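Local coordinates for protein amino Transferase (Eubacterium rectale, PDB 3ELE) that probably catalyses the pyridoxal-5'-phosphate-dependent transfer of amino groups from amino acids to 2-oxo acids, at residues V286-S290 with L291-M295; A308-E311 with N312-L316. All blocks are in the same frame, centred on the assembly; numbering follows the deposited sequence.

In the fold
Both contacts are local, and they follow one another along the chain without nesting or crossing. After helix 269-282, a loop leads through V286-S290 into helix 290-296, and interaction 1 closes the turn where that helix starts, against helices 51-63 and 66-70, the edge strand 102-105 of the large mixed sheet, and the second subunit. The next helix, 306-323, carries interaction 2 near its start; it packs on helix 379-396 and strand 335-339, in the part of the chain that forms the small C-terminal domain in fold type I PLP enzymes. The centres of the two contacts are about 33 Å apart and their nearest atoms about 16 Å, so they do not touch.

Interaction 1 of 2, residues V286-S290 with L291-M295; sequences VCAPS and LFQKM
The side-chain nitrogen NE2 of Q293 bonds to two oxygens, the backbone carbonyl of A288 and the hydroxyl of T73. Its bond to A288 O spans 2.9 Å and is fairly straight, with an N-H...O angle of 161°. A288 O lies almost exactly in the plane of the Q293 amide, whereas NE2 stands above the A288 carbonyl plane. CG of Q293 is anti to the carbonyl carbon (chi1 -68°), and the extended chain beyond it reaches back over the A288 methyl group, whose CB is 3.6 Å from NE2. The other end of the amide, OE1, accepts the backbone N-H of D78, which fixes the flip of the group. Cutting Q293 back to an alanine would take away the whole amide, and A288 O, the T73 hydroxyl and the D78 N-H would probably each lose this partner, leaving the loop that leads into helix 290-296 less firmly held. P289 occupies the N-cap position of helix 290-296, and its carbonyl opens the regular i to i+4 ladder by accepting Q293 N at 2.9 Å. The next rung joins S290 O and K294 N at 3.1 Å. In the first turn, L291 N finds its acceptor in E255 OE1 of the second subunit, and L291 and F292 pack on F292 and L291 of that subunit, so the start of this helix lies in the interface between the two subunits. The P289 ring meets F292 at the edge of the phenyl, CB lying near the ring plane at 3.6 Å from CD2. On another side of the turn, K294 runs alongside S290, its CG 3.3 Å from S290 O. A bend at the last torsion (chi4 -46°) carries NZ to a salt bridge with D78, while S290 OG bonds to the backbone oxygen of L69.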
# COMPACT_ATOMS: atom_id res chain seq x y z
N VAL A 286 -2.44 5.99 -1.14
CA VAL A 286 -3.18 7.26 -0.97
C VAL A 286 -2.75 7.92 0.34
O VAL A 286 -2.48 9.13 0.37
CB VAL A 286 -4.69 7.04 -1.09
CG1 VAL A 286 -5.46 8.33 -0.82
CG2 VAL A 286 -5.01 6.49 -2.46
N CYS A 287 -2.70 7.13 1.41
CA CYS A 287 -2.14 7.57 2.69
C CYS A 287 -1.98 6.37 3.62
O CYS A 287 -2.64 5.35 3.41
CB CYS A 287 -3.03 8.61 3.38
SG CYS A 287 -4.68 8.06 3.93
N ALA A 288 -1.12 6.50 4.64
CA ALA A 288 -0.96 5.47 5.67
C ALA A 288 -2.26 5.40 6.45
O ALA A 288 -2.98 6.40 6.50
CB ALA A 288 0.20 5.80 6.60
N PRO A 289 -2.57 4.23 7.07
CA PRO A 289 -3.82 4.13 7.81
C PRO A 289 -3.98 5.22 8.90
O PRO A 289 -3.15 5.33 9.82
CB PRO A 289 -3.79 2.72 8.38
CG PRO A 289 -2.92 1.97 7.46
CD PRO A 289 -1.84 2.94 7.13
N SER A 290 -5.04 6.00 8.75
CA SER A 290 -5.31 7.18 9.57
C SER A 290 -5.36 6.87 11.08
O SER A 290 -4.80 7.62 11.87
CB SER A 290 -6.61 7.83 9.10
OG SER A 290 -6.82 9.08 9.72
N LEU A 291 -6.01 5.77 11.46
CA LEU A 291 -6.12 5.35 12.88
C LEU A 291 -4.72 5.19 13.48
O LEU A 291 -4.45 5.69 14.59
CB LEU A 291 -6.94 4.05 13.03
CG LEU A 291 -6.95 3.34 14.39
CD1 LEU A 291 -7.51 4.28 15.41
CD2 LEU A 291 -7.75 2.04 14.33
N PHE A 292 -3.84 4.52 12.72
CA PHE A 292 -2.45 4.25 13.15
C PHE A 292 -1.56 5.49 13.11
O PHE A 292 -0.73 5.64 13.99
CB PHE A 292 -1.87 3.03 12.43
CG PHE A 292 -2.68 1.78 12.65
CD1 PHE A 292 -2.80 1.24 13.93
CD2 PHE A 292 -3.36 1.17 11.62
CE1 PHE A 292 -3.59 0.10 14.14
CE2 PHE A 292 -4.15 0.03 11.83
CZ PHE A 292 -4.27 -0.49 13.07
N GLN A 293 -1.76 6.40 12.15
CA GLN A 293 -1.03 7.68 12.16
C GLN A 293 -1.32 8.47 13.43
O GLN A 293 -0.39 8.97 14.06
CB GLN A 293 -1.40 8.57 10.97
CG GLN A 293 -0.94 8.06 9.60
CD GLN A 293 -1.04 9.14 8.53
OE1 GLN A 293 -0.56 10.25 8.74
NE2 GLN A 293 -1.64 8.81 7.38
N LYS A 294 -2.60 8.57 13.79
CA LYS A 294 -3.03 9.30 14.99
C LYS A 294 -2.54 8.61 16.27
O LYS A 294 -2.13 9.29 17.21
CB LYS A 294 -4.54 9.58 14.96
CG LYS A 294 -4.95 10.41 13.71
CD LYS A 294 -6.39 10.83 13.71
CE LYS A 294 -6.94 11.07 12.30
NZ LYS A 294 -6.08 11.88 11.39
N MSE A 295 -2.54 7.28 16.27
CA MSE A 295 -2.06 6.48 17.42
C MSE A 295 -0.55 6.67 17.66
O MSE A 295 -0.11 6.76 18.82
CB MSE A 295 -2.43 4.99 17.22
CG MSE A 295 -1.86 3.99 18.24
SE MSE A 295 -0.03 3.39 17.93
CE MSE A 295 -0.24 2.54 16.23

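Interaction 2 of 2, residues A308-E311 with N312-L316; sequences AYKE and NRDLL
The R313 guanidinium meets the K310 ammonium and the D314 carboxylate at its edge, each near its plane, while the K310 and D314 side chains cross at a slant. R313 grips D314 side-on, with NE at 3.1 Å and NH2 at 2.9 Å from the single oxygen OD1. From the preceding turn, K310 NZ reaches the other oxygen, OD2, at 2.8 Å and takes its syn lone pair. K310 runs out with CG anti to the backbone N (chi1 -174°) and bends only at its last torsion, which brings NZ up to D314. This i to i+4 salt bridge lies over the helix rung from D314 N to K310 O. Elsewhere on helix 306-323, a water donates to both A308 O and N312 OD1, at 2.6 Å and 2.7 Å, beside the weak bond from N312 N to A308 O; N312 ND2 bonds to Y375 O. R313 NH2 also forms a salt bridge with D226. With a cation on each oxygen, D314 is likely to stay ionised, and together with D226 it probably balances the two positive charges, which lets K310 NZ and R313 NH2 come close.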
# COMPACT_ATOMS: atom_id res chain seq x y z
N ALA A 308 12.66 -9.91 26.40
CA ALA A 308 12.15 -11.26 26.10
C ALA A 308 12.94 -11.87 24.93
O ALA A 308 13.25 -13.06 24.94
CB ALA A 308 10.67 -11.23 25.76
N TYR A 309 13.27 -11.04 23.93
CA TYR A 309 14.08 -11.49 22.80
C TYR A 309 15.55 -11.74 23.18
O TYR A 309 16.18 -12.67 22.62
CB TYR A 309 14.04 -10.47 21.65
CG TYR A 309 12.71 -10.27 20.92
CD1 TYR A 309 11.94 -11.36 20.50
CD2 TYR A 309 12.29 -8.99 20.53
CE1 TYR A 309 10.75 -11.19 19.78
CE2 TYR A 309 11.10 -8.80 19.78
CZ TYR A 309 10.33 -9.90 19.41
OH TYR A 309 9.17 -9.74 18.69
N LYS A 310 16.10 -10.89 24.05
CA LYS A 310 17.49 -11.02 24.53
C LYS A 310 17.65 -12.33 25.28
O LYS A 310 18.63 -13.03 25.06
CB LYS A 310 17.90 -9.88 25.47
CG LYS A 310 19.39 -9.86 25.90
CD LYS A 310 19.53 -9.18 27.26
CE LYS A 310 20.98 -8.97 27.68
NZ LYS A 310 21.82 -10.22 27.78
N GLU A 311 16.71 -12.63 26.17
CA GLU A 311 16.71 -13.89 26.94
C GLU A 311 16.73 -15.12 26.02
O GLU A 311 17.47 -16.05 26.27
CB GLU A 311 15.56 -13.95 27.94
CG GLU A 311 15.77 -13.05 29.15
CD GLU A 311 14.70 -13.20 30.24
OE1 GLU A 311 13.65 -13.86 30.00
OE2 GLU A 311 14.92 -12.65 31.35
N ASN A 312 15.93 -15.07 24.95
CA ASN A 312 15.93 -16.14 23.92
C ASN A 312 17.27 -16.25 23.19
O ASN A 312 17.75 -17.36 22.98
CB ASN A 312 14.78 -15.99 22.90
CG ASN A 312 13.40 -16.40 23.47
OD1 ASN A 312 13.26 -16.78 24.63
ND2 ASN A 312 12.38 -16.30 22.63
N ARG A 313 17.88 -15.10 22.84
CA ARG A 313 19.20 -15.06 22.19
C ARG A 313 20.23 -15.78 23.04
O ARG A 313 20.90 -16.67 22.55
CB ARG A 313 19.71 -13.63 21.95
CG ARG A 313 21.04 -13.55 21.14
CD ARG A 313 21.76 -12.20 21.31
NE ARG A 313 22.04 -11.92 22.72
CZ ARG A 313 22.72 -10.86 23.18
NH1 ARG A 313 23.25 -9.96 22.37
NH2 ARG A 313 22.90 -10.71 24.49
N ASP A 314 20.33 -15.38 24.30
CA ASP A 314 21.29 -15.94 25.26
C ASP A 314 21.09 -17.44 25.51
O ASP A 314 22.05 -18.20 25.58
CB ASP A 314 21.23 -15.18 26.59
CG ASP A 314 21.64 -13.72 26.46
OD1 ASP A 314 22.24 -13.37 25.45
OD2 ASP A 314 21.39 -12.92 27.38
N LEU A 315 19.84 -17.86 25.60
CA LEU A 315 19.50 -19.27 25.82
C LEU A 315 19.94 -20.10 24.59
O LEU A 315 20.68 -21.05 24.73
CB LEU A 315 18.00 -19.40 26.09
CG LEU A 315 17.43 -20.71 26.63
CD1 LEU A 315 17.96 -20.97 28.06
CD2 LEU A 315 15.90 -20.60 26.67
N LEU A 316 19.55 -19.67 23.39
CA LEU A 316 19.92 -20.36 22.14
C LEU A 316 21.44 -20.36 21.89
O LEU A 316 22.02 -21.39 21.51
CB LEU A 316 19.19 -19.73 20.94
CG LEU A 316 19.21 -20.45 19.59
CD1 LEU A 316 18.52 -21.82 19.72
CD2 LEU A 316 18.54 -19.59 18.53
O HOH W 1 12.28 -14.96 26.39